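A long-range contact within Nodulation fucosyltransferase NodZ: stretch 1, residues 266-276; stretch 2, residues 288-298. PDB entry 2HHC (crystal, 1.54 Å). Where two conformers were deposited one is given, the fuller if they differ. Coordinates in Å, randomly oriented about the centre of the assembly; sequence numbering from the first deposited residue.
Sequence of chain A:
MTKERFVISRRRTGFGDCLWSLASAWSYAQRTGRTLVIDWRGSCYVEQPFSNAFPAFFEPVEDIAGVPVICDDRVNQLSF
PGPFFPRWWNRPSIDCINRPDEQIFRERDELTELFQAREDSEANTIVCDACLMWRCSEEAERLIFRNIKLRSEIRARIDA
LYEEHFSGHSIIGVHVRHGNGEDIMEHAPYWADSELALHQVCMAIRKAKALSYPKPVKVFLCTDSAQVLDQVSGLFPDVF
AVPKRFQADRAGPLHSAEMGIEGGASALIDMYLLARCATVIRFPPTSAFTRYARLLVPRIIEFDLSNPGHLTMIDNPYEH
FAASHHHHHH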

# COMPACT_ATOMS: atom_id res chain seq x y z
N SER A 266 -7.41 -10.80 -0.14
CA SER A 266 -7.19 -10.96 1.27
C SER A 266 -6.33 -9.85 1.90
O SER A 266 -6.60 -9.32 2.97
N ALA A 267 -5.29 -9.48 1.17
CA ALA A 267 -4.44 -8.38 1.60
C ALA A 267 -5.23 -7.08 1.71
O ALA A 267 -5.14 -6.36 2.69
N LEU A 268 -6.02 -6.79 0.68
CA LEU A 268 -6.78 -5.55 0.66
C LEU A 268 -7.85 -5.52 1.75
O LEU A 268 -8.06 -4.48 2.39
N ILE A 269 -8.54 -6.64 1.94
CA ILE A 269 -9.51 -6.73 3.00
C ILE A 269 -8.88 -6.37 4.36
O ILE A 269 -9.43 -5.55 5.15
N ASP A 270 -7.74 -6.98 4.65
CA ASP A 270 -7.04 -6.69 5.91
C ASP A 270 -6.60 -5.22 5.99
O ASP A 270 -6.77 -4.53 7.00
N MET A 271 -6.04 -4.68 4.90
CA MET A 271 -5.51 -3.29 4.89
C MET A 271 -6.63 -2.29 5.18
O MET A 271 -6.45 -1.35 5.94
N TYR A 272 -7.78 -2.49 4.52
CA TYR A 272 -8.90 -1.59 4.69
C TYR A 272 -9.59 -1.76 6.04
O TYR A 272 -9.99 -0.77 6.66
N LEU A 273 -9.72 -2.98 6.55
CA LEU A 273 -10.31 -3.17 7.86
C LEU A 273 -9.40 -2.63 8.97
O LEU A 273 -9.88 -2.09 9.94
N LEU A 274 -8.10 -2.75 8.84
CA LEU A 274 -7.20 -2.14 9.80
C LEU A 274 -7.47 -0.64 9.93
O LEU A 274 -7.37 -0.06 11.05
N ALA A 275 -7.81 0.02 8.83
CA ALA A 275 -8.08 1.46 8.87
C ALA A 275 -9.37 1.87 9.57
O ALA A 275 -9.64 3.05 9.75
N ARG A 276 -10.16 0.87 9.95
CA ARG A 276 -11.41 1.02 10.70
C ARG A 276 -11.26 0.80 12.20
O ARG A 276 -12.23 0.87 12.97
N ALA A 288 4.45 -0.59 4.69
CA ALA A 288 3.40 0.22 4.06
C ALA A 288 2.03 -0.46 4.15
O ALA A 288 0.97 0.14 3.85
N PHE A 289 1.95 -1.74 4.54
CA PHE A 289 0.64 -2.43 4.74
C PHE A 289 -0.30 -1.63 5.66
O PHE A 289 -1.50 -1.55 5.39
N THR A 290 0.26 -1.06 6.71
CA THR A 290 -0.49 -0.30 7.67
C THR A 290 -0.40 1.19 7.47
O THR A 290 -0.78 1.96 8.35
N ARG A 291 0.07 1.67 6.34
CA ARG A 291 0.11 3.13 6.09
C ARG A 291 -1.32 3.68 6.04
O ARG A 291 -1.53 4.75 6.61
N TYR A 292 -2.24 3.04 5.34
CA TYR A 292 -3.64 3.53 5.27
C TYR A 292 -4.18 3.64 6.69
O TYR A 292 -4.67 4.70 7.09
N ALA A 293 -4.00 2.62 7.49
CA ALA A 293 -4.42 2.68 8.92
C ALA A 293 -3.73 3.83 9.68
O ALA A 293 -4.38 4.60 10.42
N ARG A 294 -2.43 4.04 9.50
CA ARG A 294 -1.72 5.14 10.10
C ARG A 294 -2.36 6.49 9.76
O ARG A 294 -2.43 7.39 10.59
N LEU A 295 -2.78 6.66 8.51
CA LEU A 295 -3.46 7.91 8.09
C LEU A 295 -4.80 8.14 8.77
O LEU A 295 -5.20 9.33 8.99
N LEU A 296 -5.53 7.08 9.07
CA LEU A 296 -6.93 7.21 9.55
C LEU A 296 -7.23 6.90 11.02
O LEU A 296 -8.18 7.48 11.57
N VAL A 297 -6.50 6.00 11.62
CA VAL A 297 -6.86 5.48 12.94
C VAL A 297 -6.47 6.42 14.05
O VAL A 297 -5.43 7.08 13.97
N PRO A 298 -7.32 6.54 15.07
CA PRO A 298 -7.01 7.47 16.17
C PRO A 298 -5.67 7.29 16.90
O PRO A 298 -5.02 8.29 17.28

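The helix of stretch 1 and the short helix 291-296 run nearly parallel, and with no direct hydrogen bond between the stretches, apolar packing and one water hold them together. Ala267 begins the contact: its CB lies 4.2 Å from Phe289 CE2, a small methyl leaving room for the ring. Phe289 adopts chi1 t, which carries its ring up to the first helix. Asp270 points toward stretch 2, yet contributes its methylene, with CB 3.7 Å from Phe289 CZ at the ring edge. Met271 (m, t, p) covers a face of the Phe289 ring; its CG sits 3.5 Å from the centroid of that ring, almost on the normal, and its polarizable SD also lies over that face. Met271 O accepts from water 1, whose O is 2.9 Å away; the same water O donates to Phe289 O (2.9 Å) and accepts from Ala293 N (3.0 Å), satisfying three backbone groups at once. Tyr272 (chi1 m) offers its ring face to the edge of Tyr292 (chi1 t), with CD2 3.8 Å from Tyr292 CE2. Leu274 (m, t) spreads CD1 to 3.8 Å from Phe289 CE1, while its CB meets Ala293 CB at 4.1 Å. Finally, Ala275 permits the tightest backbone approach, CA to Ala293 CA at 3.9 Å, and its CB lies over the Tyr292 ring face, 3.6 Å from CD2 of Tyr292.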

# COMPACT_ATOMS: atom_id res chain seq x y z
CB SER A 266 -6.53 -12.34 1.47
OG SER A 266 -6.32 -12.57 2.84
CB ALA A 267 -3.27 -8.23 0.68
CB LEU A 268 -7.40 -5.32 -0.73
CG LEU A 268 -6.39 -4.97 -1.83
CD1 LEU A 268 -6.95 -5.16 -3.22
CD2 LEU A 268 -5.82 -3.54 -1.64
CB ILE A 269 -10.20 -8.11 3.02
CG1 ILE A 269 -11.05 -8.29 1.77
CG2 ILE A 269 -11.06 -8.27 4.29
CD1 ILE A 269 -11.40 -9.76 1.47
CB ASP A 270 -5.79 -7.54 6.03
CG ASP A 270 -6.06 -8.98 6.53
OD1 ASP A 270 -7.21 -9.27 6.92
OD2 ASP A 270 -5.07 -9.79 6.50
CB MET A 271 -4.83 -3.00 3.55
CG MET A 271 -3.57 -3.71 3.33
SD MET A 271 -3.03 -3.44 1.67
CE MET A 271 -2.75 -1.76 1.73
CB TYR A 272 -9.84 -1.77 3.49
CG TYR A 272 -9.43 -0.99 2.25
CD1 TYR A 272 -8.35 -1.34 1.47
CD2 TYR A 272 -10.18 0.11 1.82
CE1 TYR A 272 -7.99 -0.64 0.38
CE2 TYR A 272 -9.82 0.79 0.71
CZ TYR A 272 -8.75 0.45 -0.04
OH TYR A 272 -8.38 1.15 -1.18
CB LEU A 273 -10.65 -4.62 8.08
CG LEU A 273 -11.93 -5.15 7.40
CD1 LEU A 273 -12.00 -6.60 7.58
CD2 LEU A 273 -13.18 -4.43 7.95
CB LEU A 274 -5.73 -2.41 9.45
CG LEU A 274 -5.22 -3.80 9.73
CD1 LEU A 274 -3.93 -4.09 9.03
CD2 LEU A 274 -5.03 -4.04 11.25
CB ALA A 275 -8.05 2.03 7.47
CB ARG A 276 -12.46 0.01 10.18
CG ARG A 276 -12.83 0.05 8.67
CD ARG A 276 -13.71 1.23 8.23
NE ARG A 276 -15.13 1.06 8.59
CZ ARG A 276 -16.03 0.33 7.91
NH1 ARG A 276 -15.69 -0.43 6.86
NH2 ARG A 276 -17.27 0.30 8.36
CB ALA A 288 3.73 0.52 2.64
CB PHE A 289 0.88 -3.89 5.25
CG PHE A 289 -0.30 -4.82 5.19
CD1 PHE A 289 -1.13 -4.98 6.21
CD2 PHE A 289 -0.44 -5.68 4.12
CE1 PHE A 289 -2.21 -5.85 6.17
CE2 PHE A 289 -1.49 -6.61 4.08
CZ PHE A 289 -2.35 -6.69 5.13
CB THR A 290 0.05 -0.63 9.05
OG1 THR A 290 1.48 -0.63 9.07
CG2 THR A 290 -0.52 -2.04 9.52
CB ARG A 291 0.89 3.45 4.80
CG ARG A 291 1.00 4.92 4.51
CD ARG A 291 1.57 5.74 5.60
NE ARG A 291 1.75 7.13 5.17
CZ ARG A 291 2.33 8.10 5.87
NH1 ARG A 291 2.86 7.84 7.08
NH2 ARG A 291 2.37 9.32 5.41
CB TYR A 292 -4.46 2.61 4.42
CG TYR A 292 -5.85 3.08 4.13
CD1 TYR A 292 -6.11 4.40 3.94
CD2 TYR A 292 -6.89 2.18 4.08
CE1 TYR A 292 -7.40 4.83 3.62
CE2 TYR A 292 -8.15 2.60 3.77
CZ TYR A 292 -8.38 3.92 3.53
OH TYR A 292 -9.72 4.32 3.24
CB ALA A 293 -4.17 1.39 9.58
CB ARG A 294 -0.24 5.12 9.69
CG ARG A 294 0.58 6.33 10.09
CD ARG A 294 0.66 6.54 11.60
NE ARG A 294 1.38 7.75 12.00
CZ ARG A 294 0.87 8.99 12.00
NH1 ARG A 294 -0.38 9.20 11.62
NH2 ARG A 294 1.60 10.02 12.40
CB LEU A 295 -3.67 7.87 6.57
CG LEU A 295 -2.36 7.99 5.77
CD1 LEU A 295 -2.69 7.69 4.27
CD2 LEU A 295 -1.54 9.22 6.00
CB LEU A 296 -7.88 6.40 8.67
CG LEU A 296 -8.08 6.82 7.21
CD1 LEU A 296 -9.07 5.86 6.52
CD2 LEU A 296 -8.58 8.20 7.17
CB VAL A 297 -6.16 4.12 13.14
CG1 VAL A 297 -6.21 3.58 14.55
CG2 VAL A 297 -6.70 3.09 12.13
CB PRO A 298 -8.17 7.23 17.14
CG PRO A 298 -9.30 6.82 16.29
CD PRO A 298 -8.67 5.97 15.19
O HOH W 1 -3.79 -0.27 6.54